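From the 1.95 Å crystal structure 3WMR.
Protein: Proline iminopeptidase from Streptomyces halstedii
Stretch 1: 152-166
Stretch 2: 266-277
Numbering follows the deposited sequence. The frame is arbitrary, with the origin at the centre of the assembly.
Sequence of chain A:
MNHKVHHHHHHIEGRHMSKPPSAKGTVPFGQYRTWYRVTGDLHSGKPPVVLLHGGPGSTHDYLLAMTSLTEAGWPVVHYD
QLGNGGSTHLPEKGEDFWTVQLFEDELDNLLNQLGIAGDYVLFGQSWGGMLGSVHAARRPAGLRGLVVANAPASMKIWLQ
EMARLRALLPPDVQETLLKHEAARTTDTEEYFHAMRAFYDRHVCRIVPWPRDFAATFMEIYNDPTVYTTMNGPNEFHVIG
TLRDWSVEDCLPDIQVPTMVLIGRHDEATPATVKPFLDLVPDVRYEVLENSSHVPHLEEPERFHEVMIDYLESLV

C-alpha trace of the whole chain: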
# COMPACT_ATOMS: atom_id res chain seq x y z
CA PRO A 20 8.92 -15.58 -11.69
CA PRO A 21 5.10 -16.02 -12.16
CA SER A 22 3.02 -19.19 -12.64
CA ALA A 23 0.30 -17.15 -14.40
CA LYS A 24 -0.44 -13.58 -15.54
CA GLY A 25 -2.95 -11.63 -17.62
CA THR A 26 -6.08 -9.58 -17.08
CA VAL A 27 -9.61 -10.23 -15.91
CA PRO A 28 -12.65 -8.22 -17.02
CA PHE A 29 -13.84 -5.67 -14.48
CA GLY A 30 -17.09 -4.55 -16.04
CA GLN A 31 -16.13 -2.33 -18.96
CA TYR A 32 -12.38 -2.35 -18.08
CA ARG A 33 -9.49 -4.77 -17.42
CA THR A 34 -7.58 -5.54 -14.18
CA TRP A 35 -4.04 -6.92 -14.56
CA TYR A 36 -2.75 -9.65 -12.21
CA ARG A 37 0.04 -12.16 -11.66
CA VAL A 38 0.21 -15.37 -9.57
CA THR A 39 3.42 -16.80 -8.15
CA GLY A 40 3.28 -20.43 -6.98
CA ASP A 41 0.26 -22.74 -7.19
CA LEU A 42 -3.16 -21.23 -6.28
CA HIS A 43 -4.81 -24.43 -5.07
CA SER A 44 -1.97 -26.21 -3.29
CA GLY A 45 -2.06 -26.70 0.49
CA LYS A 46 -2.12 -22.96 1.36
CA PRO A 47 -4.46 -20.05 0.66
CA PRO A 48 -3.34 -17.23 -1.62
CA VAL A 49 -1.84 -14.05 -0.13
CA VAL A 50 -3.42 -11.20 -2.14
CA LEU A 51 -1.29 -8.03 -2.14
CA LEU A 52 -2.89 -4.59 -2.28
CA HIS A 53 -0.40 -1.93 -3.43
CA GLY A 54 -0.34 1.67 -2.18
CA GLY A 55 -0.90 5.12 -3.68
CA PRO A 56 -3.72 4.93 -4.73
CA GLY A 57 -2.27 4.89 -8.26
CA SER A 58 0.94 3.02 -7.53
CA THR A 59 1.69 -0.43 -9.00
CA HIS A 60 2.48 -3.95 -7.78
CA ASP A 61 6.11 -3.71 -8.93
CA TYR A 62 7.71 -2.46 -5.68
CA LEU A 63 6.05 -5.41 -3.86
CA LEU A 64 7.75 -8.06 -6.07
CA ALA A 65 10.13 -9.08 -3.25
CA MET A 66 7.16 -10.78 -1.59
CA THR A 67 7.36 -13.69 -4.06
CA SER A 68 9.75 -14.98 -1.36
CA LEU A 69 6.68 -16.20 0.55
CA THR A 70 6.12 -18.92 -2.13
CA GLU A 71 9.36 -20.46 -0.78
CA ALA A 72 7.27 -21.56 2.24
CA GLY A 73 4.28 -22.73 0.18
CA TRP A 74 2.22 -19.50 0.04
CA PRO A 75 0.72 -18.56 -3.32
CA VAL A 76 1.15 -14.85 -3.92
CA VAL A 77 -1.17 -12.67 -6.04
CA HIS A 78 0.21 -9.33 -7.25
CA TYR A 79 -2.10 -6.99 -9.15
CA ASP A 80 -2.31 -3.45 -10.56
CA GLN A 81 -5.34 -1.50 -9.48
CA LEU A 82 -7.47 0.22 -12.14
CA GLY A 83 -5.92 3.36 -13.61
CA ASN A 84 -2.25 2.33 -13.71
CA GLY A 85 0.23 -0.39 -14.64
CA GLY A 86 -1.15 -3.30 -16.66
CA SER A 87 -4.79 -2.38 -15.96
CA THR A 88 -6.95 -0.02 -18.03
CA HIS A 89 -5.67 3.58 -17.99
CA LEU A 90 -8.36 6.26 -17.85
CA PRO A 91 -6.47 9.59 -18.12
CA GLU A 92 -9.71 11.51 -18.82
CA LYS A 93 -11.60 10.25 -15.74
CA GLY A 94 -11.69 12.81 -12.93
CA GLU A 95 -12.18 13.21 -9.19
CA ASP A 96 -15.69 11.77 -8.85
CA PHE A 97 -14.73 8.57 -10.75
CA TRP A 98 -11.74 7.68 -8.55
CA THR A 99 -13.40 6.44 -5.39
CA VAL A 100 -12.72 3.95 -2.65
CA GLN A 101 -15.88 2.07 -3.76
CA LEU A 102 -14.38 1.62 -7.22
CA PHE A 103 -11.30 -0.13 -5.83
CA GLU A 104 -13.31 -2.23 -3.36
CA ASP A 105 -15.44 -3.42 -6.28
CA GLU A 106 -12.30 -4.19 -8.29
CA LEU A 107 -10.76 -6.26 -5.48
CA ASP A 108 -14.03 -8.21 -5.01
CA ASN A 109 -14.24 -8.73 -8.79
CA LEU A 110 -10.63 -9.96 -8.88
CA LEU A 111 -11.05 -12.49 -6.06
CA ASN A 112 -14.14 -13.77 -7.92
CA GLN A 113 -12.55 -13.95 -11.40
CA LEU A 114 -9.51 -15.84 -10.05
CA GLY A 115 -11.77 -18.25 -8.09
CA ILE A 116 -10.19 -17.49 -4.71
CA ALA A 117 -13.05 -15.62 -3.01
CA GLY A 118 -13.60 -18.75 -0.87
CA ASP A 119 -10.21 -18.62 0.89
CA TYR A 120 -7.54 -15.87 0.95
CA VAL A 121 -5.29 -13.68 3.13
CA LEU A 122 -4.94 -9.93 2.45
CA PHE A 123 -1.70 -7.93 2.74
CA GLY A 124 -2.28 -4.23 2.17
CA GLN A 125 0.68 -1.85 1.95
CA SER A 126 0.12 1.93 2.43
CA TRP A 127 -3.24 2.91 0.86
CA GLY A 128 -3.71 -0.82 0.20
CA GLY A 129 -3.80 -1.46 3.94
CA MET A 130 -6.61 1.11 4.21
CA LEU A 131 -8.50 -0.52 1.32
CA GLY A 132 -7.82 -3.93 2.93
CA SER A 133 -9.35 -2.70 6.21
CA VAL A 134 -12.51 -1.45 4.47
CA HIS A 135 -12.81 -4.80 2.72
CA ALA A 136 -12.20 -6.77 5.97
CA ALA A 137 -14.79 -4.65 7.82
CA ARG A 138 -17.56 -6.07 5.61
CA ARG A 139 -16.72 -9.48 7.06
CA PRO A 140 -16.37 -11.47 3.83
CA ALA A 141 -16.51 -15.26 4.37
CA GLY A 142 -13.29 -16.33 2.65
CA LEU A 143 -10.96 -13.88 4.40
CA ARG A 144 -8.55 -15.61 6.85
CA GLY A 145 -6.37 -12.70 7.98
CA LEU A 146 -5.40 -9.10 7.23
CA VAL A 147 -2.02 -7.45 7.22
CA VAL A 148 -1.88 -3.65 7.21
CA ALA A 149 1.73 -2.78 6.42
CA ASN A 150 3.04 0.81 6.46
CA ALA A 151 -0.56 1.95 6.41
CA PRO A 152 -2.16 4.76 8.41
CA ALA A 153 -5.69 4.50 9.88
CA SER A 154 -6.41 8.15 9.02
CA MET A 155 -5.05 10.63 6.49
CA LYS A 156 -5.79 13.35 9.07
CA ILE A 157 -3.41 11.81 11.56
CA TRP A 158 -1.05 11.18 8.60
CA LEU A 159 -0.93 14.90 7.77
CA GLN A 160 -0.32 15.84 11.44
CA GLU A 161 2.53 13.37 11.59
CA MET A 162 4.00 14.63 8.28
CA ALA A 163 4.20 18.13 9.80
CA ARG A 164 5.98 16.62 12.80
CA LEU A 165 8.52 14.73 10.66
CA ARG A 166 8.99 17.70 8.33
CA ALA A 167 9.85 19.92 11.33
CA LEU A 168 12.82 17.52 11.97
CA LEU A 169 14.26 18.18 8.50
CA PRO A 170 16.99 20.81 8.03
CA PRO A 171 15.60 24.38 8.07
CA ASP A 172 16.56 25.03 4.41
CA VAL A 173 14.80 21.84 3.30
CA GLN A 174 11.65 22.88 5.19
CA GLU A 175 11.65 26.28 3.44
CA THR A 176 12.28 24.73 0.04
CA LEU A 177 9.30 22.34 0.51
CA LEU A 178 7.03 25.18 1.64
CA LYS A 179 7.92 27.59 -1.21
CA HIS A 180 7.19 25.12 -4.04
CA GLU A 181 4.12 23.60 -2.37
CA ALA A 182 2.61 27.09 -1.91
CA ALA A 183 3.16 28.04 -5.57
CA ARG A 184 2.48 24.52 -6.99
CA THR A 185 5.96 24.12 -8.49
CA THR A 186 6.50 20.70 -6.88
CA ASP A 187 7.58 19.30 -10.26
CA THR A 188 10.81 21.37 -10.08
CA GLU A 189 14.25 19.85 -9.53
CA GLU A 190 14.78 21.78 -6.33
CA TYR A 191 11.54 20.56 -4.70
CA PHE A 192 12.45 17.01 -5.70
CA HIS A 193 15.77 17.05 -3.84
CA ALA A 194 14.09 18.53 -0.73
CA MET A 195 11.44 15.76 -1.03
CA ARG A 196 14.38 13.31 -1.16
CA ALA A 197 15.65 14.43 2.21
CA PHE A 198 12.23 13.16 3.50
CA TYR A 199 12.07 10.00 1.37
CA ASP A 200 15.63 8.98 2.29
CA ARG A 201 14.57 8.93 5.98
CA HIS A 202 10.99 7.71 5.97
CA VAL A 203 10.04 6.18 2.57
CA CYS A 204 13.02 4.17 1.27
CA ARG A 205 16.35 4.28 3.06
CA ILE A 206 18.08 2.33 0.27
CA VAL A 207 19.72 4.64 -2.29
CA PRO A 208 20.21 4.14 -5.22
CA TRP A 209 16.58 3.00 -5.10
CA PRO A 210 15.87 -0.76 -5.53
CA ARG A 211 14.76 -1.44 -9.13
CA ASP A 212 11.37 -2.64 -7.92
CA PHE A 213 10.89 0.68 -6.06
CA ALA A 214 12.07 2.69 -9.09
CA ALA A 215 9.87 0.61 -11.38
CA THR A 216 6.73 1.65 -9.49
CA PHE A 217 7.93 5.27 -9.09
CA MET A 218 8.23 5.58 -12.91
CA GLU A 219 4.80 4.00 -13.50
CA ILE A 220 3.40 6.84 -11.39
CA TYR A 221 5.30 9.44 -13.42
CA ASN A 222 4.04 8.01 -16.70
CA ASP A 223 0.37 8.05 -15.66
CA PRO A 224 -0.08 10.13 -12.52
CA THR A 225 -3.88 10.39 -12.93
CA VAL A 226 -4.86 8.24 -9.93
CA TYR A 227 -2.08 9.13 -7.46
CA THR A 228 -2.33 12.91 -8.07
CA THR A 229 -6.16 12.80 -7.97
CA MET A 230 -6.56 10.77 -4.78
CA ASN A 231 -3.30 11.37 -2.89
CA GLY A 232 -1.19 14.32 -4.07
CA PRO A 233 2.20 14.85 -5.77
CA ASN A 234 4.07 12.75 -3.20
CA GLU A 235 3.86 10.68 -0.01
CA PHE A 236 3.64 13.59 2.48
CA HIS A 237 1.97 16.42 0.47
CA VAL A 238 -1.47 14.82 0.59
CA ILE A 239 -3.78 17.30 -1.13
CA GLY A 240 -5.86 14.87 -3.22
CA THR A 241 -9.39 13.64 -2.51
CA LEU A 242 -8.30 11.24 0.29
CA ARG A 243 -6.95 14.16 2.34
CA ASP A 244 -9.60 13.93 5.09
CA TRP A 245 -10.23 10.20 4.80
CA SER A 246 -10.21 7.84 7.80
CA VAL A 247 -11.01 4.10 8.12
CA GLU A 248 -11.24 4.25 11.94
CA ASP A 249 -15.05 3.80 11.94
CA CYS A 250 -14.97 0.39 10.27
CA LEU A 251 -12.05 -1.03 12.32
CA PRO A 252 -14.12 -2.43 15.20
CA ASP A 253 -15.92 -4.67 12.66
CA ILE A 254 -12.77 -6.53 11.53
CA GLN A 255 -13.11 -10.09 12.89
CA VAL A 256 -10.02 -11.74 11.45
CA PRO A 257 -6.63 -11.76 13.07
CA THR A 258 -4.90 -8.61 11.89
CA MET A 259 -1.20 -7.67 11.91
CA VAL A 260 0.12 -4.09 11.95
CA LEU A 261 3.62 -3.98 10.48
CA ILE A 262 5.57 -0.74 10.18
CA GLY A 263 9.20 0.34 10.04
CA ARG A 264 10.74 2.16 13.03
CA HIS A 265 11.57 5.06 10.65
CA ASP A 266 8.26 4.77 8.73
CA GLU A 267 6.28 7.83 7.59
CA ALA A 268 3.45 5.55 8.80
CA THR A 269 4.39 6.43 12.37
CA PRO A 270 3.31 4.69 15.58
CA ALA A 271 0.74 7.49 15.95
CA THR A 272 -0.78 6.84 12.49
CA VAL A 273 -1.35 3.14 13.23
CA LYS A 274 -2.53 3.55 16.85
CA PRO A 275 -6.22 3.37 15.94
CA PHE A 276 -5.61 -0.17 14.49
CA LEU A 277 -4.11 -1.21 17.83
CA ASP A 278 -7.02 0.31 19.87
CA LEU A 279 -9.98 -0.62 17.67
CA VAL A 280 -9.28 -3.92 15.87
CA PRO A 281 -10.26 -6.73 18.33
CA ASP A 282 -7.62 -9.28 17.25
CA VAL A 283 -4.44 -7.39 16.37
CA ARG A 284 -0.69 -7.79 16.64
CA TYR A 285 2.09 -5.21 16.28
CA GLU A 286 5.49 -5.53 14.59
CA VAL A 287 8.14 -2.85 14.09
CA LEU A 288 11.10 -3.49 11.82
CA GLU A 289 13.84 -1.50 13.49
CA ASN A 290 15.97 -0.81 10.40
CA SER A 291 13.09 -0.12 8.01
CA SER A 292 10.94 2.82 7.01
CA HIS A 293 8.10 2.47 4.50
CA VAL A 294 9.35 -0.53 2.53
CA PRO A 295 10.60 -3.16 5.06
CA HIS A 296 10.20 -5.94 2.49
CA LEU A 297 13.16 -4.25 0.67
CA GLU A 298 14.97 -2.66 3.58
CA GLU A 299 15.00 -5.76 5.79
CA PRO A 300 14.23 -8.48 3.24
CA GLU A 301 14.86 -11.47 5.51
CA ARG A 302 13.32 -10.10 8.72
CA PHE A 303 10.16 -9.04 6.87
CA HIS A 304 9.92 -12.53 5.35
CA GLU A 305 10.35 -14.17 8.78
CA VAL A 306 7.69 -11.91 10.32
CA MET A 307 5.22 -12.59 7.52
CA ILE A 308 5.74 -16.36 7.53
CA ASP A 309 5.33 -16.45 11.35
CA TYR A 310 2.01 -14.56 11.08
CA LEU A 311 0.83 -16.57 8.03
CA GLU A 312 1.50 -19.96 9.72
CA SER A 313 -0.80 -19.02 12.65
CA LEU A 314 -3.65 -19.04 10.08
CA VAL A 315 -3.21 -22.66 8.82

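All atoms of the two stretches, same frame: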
# COMPACT_ATOMS: atom_id res chain seq x y z
N PRO A 152 -1.52 3.98 7.36
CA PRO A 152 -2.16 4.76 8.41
C PRO A 152 -3.64 4.41 8.54
O PRO A 152 -4.21 3.92 7.58
CB PRO A 152 -2.05 6.19 7.89
CG PRO A 152 -2.21 6.04 6.41
CD PRO A 152 -1.54 4.71 6.08
N ALA A 153 -4.24 4.68 9.70
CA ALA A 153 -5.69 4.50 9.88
C ALA A 153 -6.47 5.74 9.46
O ALA A 153 -7.68 5.67 9.24
CB ALA A 153 -6.01 4.17 11.33
N SER A 154 -5.78 6.87 9.35
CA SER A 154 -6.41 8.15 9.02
C SER A 154 -5.44 9.07 8.30
O SER A 154 -4.35 9.32 8.78
CB SER A 154 -6.86 8.84 10.29
OG SER A 154 -7.20 10.20 10.04
N MET A 155 -5.87 9.63 7.18
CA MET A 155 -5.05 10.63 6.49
C MET A 155 -4.96 11.95 7.27
O MET A 155 -4.03 12.73 7.05
CB MET A 155 -5.56 10.86 5.07
CG MET A 155 -5.52 9.60 4.21
SD MET A 155 -3.99 8.63 4.29
CE MET A 155 -2.80 9.72 3.45
N LYS A 156 -5.90 12.19 8.19
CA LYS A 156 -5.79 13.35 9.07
C LYS A 156 -4.62 13.23 10.01
O LYS A 156 -3.81 14.16 10.15
CB LYS A 156 -7.06 13.55 9.90
CG LYS A 156 -8.24 14.01 9.09
CD LYS A 156 -9.43 14.35 9.99
CE LYS A 156 -10.68 14.60 9.16
NZ LYS A 156 -10.51 15.79 8.27
N ILE A 157 -4.53 12.08 10.68
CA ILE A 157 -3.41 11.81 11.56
C ILE A 157 -2.12 11.77 10.72
O ILE A 157 -1.08 12.27 11.15
CB ILE A 157 -3.58 10.49 12.34
CG1 ILE A 157 -4.82 10.53 13.24
CG2 ILE A 157 -2.35 10.22 13.19
CD1 ILE A 157 -5.19 9.19 13.84
N TRP A 158 -2.20 11.19 9.52
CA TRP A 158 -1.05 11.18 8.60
C TRP A 158 -0.51 12.59 8.41
O TRP A 158 0.65 12.83 8.68
CB TRP A 158 -1.46 10.57 7.25
CG TRP A 158 -0.35 10.44 6.20
CD1 TRP A 158 -0.05 11.34 5.24
CD2 TRP A 158 0.52 9.32 5.98
NE1 TRP A 158 0.95 10.87 4.44
CE2 TRP A 158 1.34 9.64 4.89
CE3 TRP A 158 0.70 8.09 6.62
CZ2 TRP A 158 2.32 8.77 4.40
CZ3 TRP A 158 1.68 7.21 6.14
CH2 TRP A 158 2.47 7.56 5.04
N LEU A 159 -1.37 13.53 8.01
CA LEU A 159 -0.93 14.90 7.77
C LEU A 159 -0.37 15.59 9.01
O LEU A 159 0.57 16.36 8.90
CB LEU A 159 -2.02 15.75 7.10
CG LEU A 159 -2.11 15.54 5.58
CD1 LEU A 159 -3.34 16.22 5.02
CD2 LEU A 159 -0.83 16.03 4.90
N GLN A 160 -0.93 15.33 10.19
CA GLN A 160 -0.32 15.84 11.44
C GLN A 160 1.09 15.29 11.65
O GLN A 160 2.03 16.03 12.02
CB GLN A 160 -1.22 15.51 12.63
CG GLN A 160 -2.50 16.30 12.58
CD GLN A 160 -3.60 15.81 13.51
OE1 GLN A 160 -3.60 14.68 13.98
NE2 GLN A 160 -4.56 16.69 13.77
N GLU A 161 1.24 14.00 11.40
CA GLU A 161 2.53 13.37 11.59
C GLU A 161 3.56 13.82 10.54
O GLU A 161 4.73 13.98 10.87
CB GLU A 161 2.38 11.85 11.66
CG GLU A 161 1.76 11.39 12.98
CD GLU A 161 2.70 11.61 14.15
OE1 GLU A 161 3.62 10.77 14.36
OE2 GLU A 161 2.53 12.63 14.86
N MET A 162 3.12 14.07 9.31
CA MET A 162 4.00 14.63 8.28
C MET A 162 4.59 15.98 8.73
O MET A 162 5.79 16.22 8.58
CB MET A 162 3.27 14.83 6.96
CG MET A 162 2.79 13.58 6.25
SD MET A 162 4.00 12.25 6.06
CE MET A 162 3.64 11.22 7.48
N ALA A 163 3.75 16.84 9.28
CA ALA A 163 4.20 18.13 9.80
C ALA A 163 5.23 17.93 10.90
O ALA A 163 6.22 18.66 10.97
CB ALA A 163 3.01 18.95 10.32
N ARG A 164 5.03 16.92 11.74
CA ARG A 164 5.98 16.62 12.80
C ARG A 164 7.33 16.19 12.22
O ARG A 164 8.39 16.73 12.58
CB ARG A 164 5.41 15.55 13.73
CG ARG A 164 6.13 15.44 15.06
CD ARG A 164 5.50 14.39 15.97
NE ARG A 164 5.51 13.05 15.36
CZ ARG A 164 6.58 12.27 15.24
NH1 ARG A 164 7.78 12.67 15.66
NH2 ARG A 164 6.46 11.08 14.66
N LEU A 165 7.29 15.25 11.29
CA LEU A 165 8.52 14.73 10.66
C LEU A 165 9.24 15.80 9.84
O LEU A 165 10.48 15.86 9.83
CB LEU A 165 8.18 13.55 9.74
CG LEU A 165 7.58 12.32 10.44
CD1 LEU A 165 7.29 11.27 9.38
CD2 LEU A 165 8.51 11.79 11.52
N ARG A 166 8.45 16.64 9.17
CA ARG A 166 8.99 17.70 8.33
C ARG A 166 9.72 18.75 9.17
O ARG A 166 10.75 19.25 8.75
CB ARG A 166 7.90 18.35 7.47
CG ARG A 166 7.46 17.52 6.27
CD ARG A 166 6.13 18.05 5.69
NE ARG A 166 6.26 19.45 5.26
CZ ARG A 166 5.88 19.94 4.08
NH1 ARG A 166 5.29 19.17 3.18
NH2 ARG A 166 6.07 21.23 3.80
N ASP A 266 9.35 4.65 9.68
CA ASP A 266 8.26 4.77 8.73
C ASP A 266 7.55 6.13 8.82
O ASP A 266 7.29 6.62 9.92
CB ASP A 266 7.25 3.64 9.01
CG ASP A 266 6.38 3.27 7.81
OD1 ASP A 266 6.05 4.12 6.93
OD2 ASP A 266 5.98 2.08 7.79
N GLU A 267 7.27 6.72 7.67
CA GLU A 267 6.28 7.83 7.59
C GLU A 267 4.92 7.42 8.19
O GLU A 267 4.18 8.27 8.72
CB GLU A 267 6.10 8.30 6.15
CG GLU A 267 5.89 7.22 5.12
CD GLU A 267 5.59 7.76 3.74
OE1 GLU A 267 5.81 8.96 3.51
OE2 GLU A 267 5.12 6.98 2.90
N ALA A 268 4.59 6.13 8.09
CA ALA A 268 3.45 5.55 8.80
C ALA A 268 3.89 5.33 10.24
O ALA A 268 4.33 4.23 10.61
CB ALA A 268 3.00 4.26 8.13
N THR A 269 3.80 6.40 11.03
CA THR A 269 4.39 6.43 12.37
C THR A 269 3.53 5.65 13.34
O THR A 269 2.38 5.34 13.03
CB THR A 269 4.50 7.86 12.94
OG1 THR A 269 3.19 8.44 13.03
CG2 THR A 269 5.44 8.73 12.10
N PRO A 270 4.10 5.33 14.53
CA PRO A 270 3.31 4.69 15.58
C PRO A 270 1.98 5.39 15.85
O PRO A 270 0.97 4.72 16.05
CB PRO A 270 4.24 4.74 16.78
CG PRO A 270 5.58 4.54 16.17
CD PRO A 270 5.54 5.31 14.87
N ALA A 271 1.98 6.72 15.80
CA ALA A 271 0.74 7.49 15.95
C ALA A 271 -0.30 7.24 14.85
O ALA A 271 -1.51 7.25 15.12
CB ALA A 271 1.05 8.99 16.04
N THR A 272 0.15 7.03 13.62
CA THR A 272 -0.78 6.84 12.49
C THR A 272 -1.47 5.49 12.56
O THR A 272 -2.60 5.35 12.12
CB THR A 272 -0.12 6.94 11.10
OG1 THR A 272 0.84 5.89 10.93
CG2 THR A 272 0.55 8.29 10.89
N VAL A 273 -0.79 4.49 13.13
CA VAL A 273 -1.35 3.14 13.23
C VAL A 273 -2.02 2.84 14.57
O VAL A 273 -2.61 1.79 14.74
CB VAL A 273 -0.29 2.06 12.93
CG1 VAL A 273 0.33 2.27 11.56
CG2 VAL A 273 0.79 2.00 14.00
N LYS A 274 -1.97 3.77 15.52
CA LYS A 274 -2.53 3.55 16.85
C LYS A 274 -4.02 3.17 16.85
O LYS A 274 -4.42 2.28 17.61
CB LYS A 274 -2.28 4.76 17.76
CG LYS A 274 -2.48 4.46 19.24
CD LYS A 274 -1.66 5.43 20.10
CE LYS A 274 -1.78 5.13 21.58
NZ LYS A 274 -3.20 5.10 22.03
N PRO A 275 -4.84 3.81 15.99
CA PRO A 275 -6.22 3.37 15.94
C PRO A 275 -6.40 1.87 15.58
O PRO A 275 -7.35 1.27 16.06
CB PRO A 275 -6.84 4.29 14.88
CG PRO A 275 -6.00 5.51 14.91
CD PRO A 275 -4.61 4.96 15.10
N PHE A 276 -5.51 1.28 14.76
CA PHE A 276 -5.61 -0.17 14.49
C PHE A 276 -5.43 -0.95 15.79
O PHE A 276 -6.18 -1.87 16.09
CB PHE A 276 -4.57 -0.66 13.48
CG PHE A 276 -4.78 -0.18 12.08
CD1 PHE A 276 -5.79 -0.70 11.30
CD2 PHE A 276 -3.90 0.73 11.51
CE1 PHE A 276 -5.97 -0.28 10.00
CE2 PHE A 276 -4.08 1.16 10.21
CZ PHE A 276 -5.10 0.65 9.45
N LEU A 277 -4.42 -0.55 16.56
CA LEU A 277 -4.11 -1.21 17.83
C LEU A 277 -5.22 -1.05 18.88
O LEU A 277 -5.40 -1.95 19.68
CB LEU A 277 -2.81 -0.68 18.40
CG LEU A 277 -1.60 -0.79 17.47
CD1 LEU A 277 -0.37 -0.24 18.15
CD2 LEU A 277 -1.42 -2.23 17.03
O HOH W 1 4.27 8.65 16.35

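Helix 155-166 packs against the loop around Glu267 to Thr269 and the helix that follows, the two helix axes running roughly antiparallel (154°) and approaching to 9.0 Å. The polar centre is Glu161. Its side chain bends at chi2 (chi1 and chi2 both m), and OE1 lies 2.7 Å from Thr269 OG1, the donor of this hydrogen bond. Arg164, one turn on, holds the same carboxylate: its chain is extended through chi2, then turns at chi3 (p), so that NH2 lies 2.9 Å from Glu161 OE1 in a salt bridge and NE 3.1 Å from Glu161 OE2. A water extends the network, donating to Glu161 OE1 (3.0 Å) and accepting from Ala271 N (3.0 Å). The p rotamer of Thr269 serves two purposes, because OG1 also accepts a weak capping bond from Thr272 N (3.4 Å). Thr272, likewise p, turns its OG1 back to donate to Thr269 O (2.7 Å), leaving the methyl CG2 to face helix 155-166, 3.9 Å from Glu161 CG and 4.0 Å from Trp158 CA.

Trp158 CB points sideways, but chi1 t and chi2 -93° carry the indole to the loop: CH2 comes 3.4 Å from Glu267 CD, CZ3 packs 3.8 Å from Ala268 CB, and Glu267 O lies over one ring face. Met162 also starts sideways; chi1 and chi2 are both m and chi3, at 95°, lies between wells; with these angles Met162 CE comes 3.2 Å from Glu267 O.

At the other end, Ala153 N donates a nearly straight hydrogen bond to Thr272 O (3.0 Å, 169°). This anchors the backbone where Ala153 CB points toward the second helix, 3.6 Å from Pro275 CB and over the face of the Phe276 ring. Ile157 (m, t) places CD1 3.9 Å from Pro275 CG, while its CG2 lies 3.6 Å from Ala271 O.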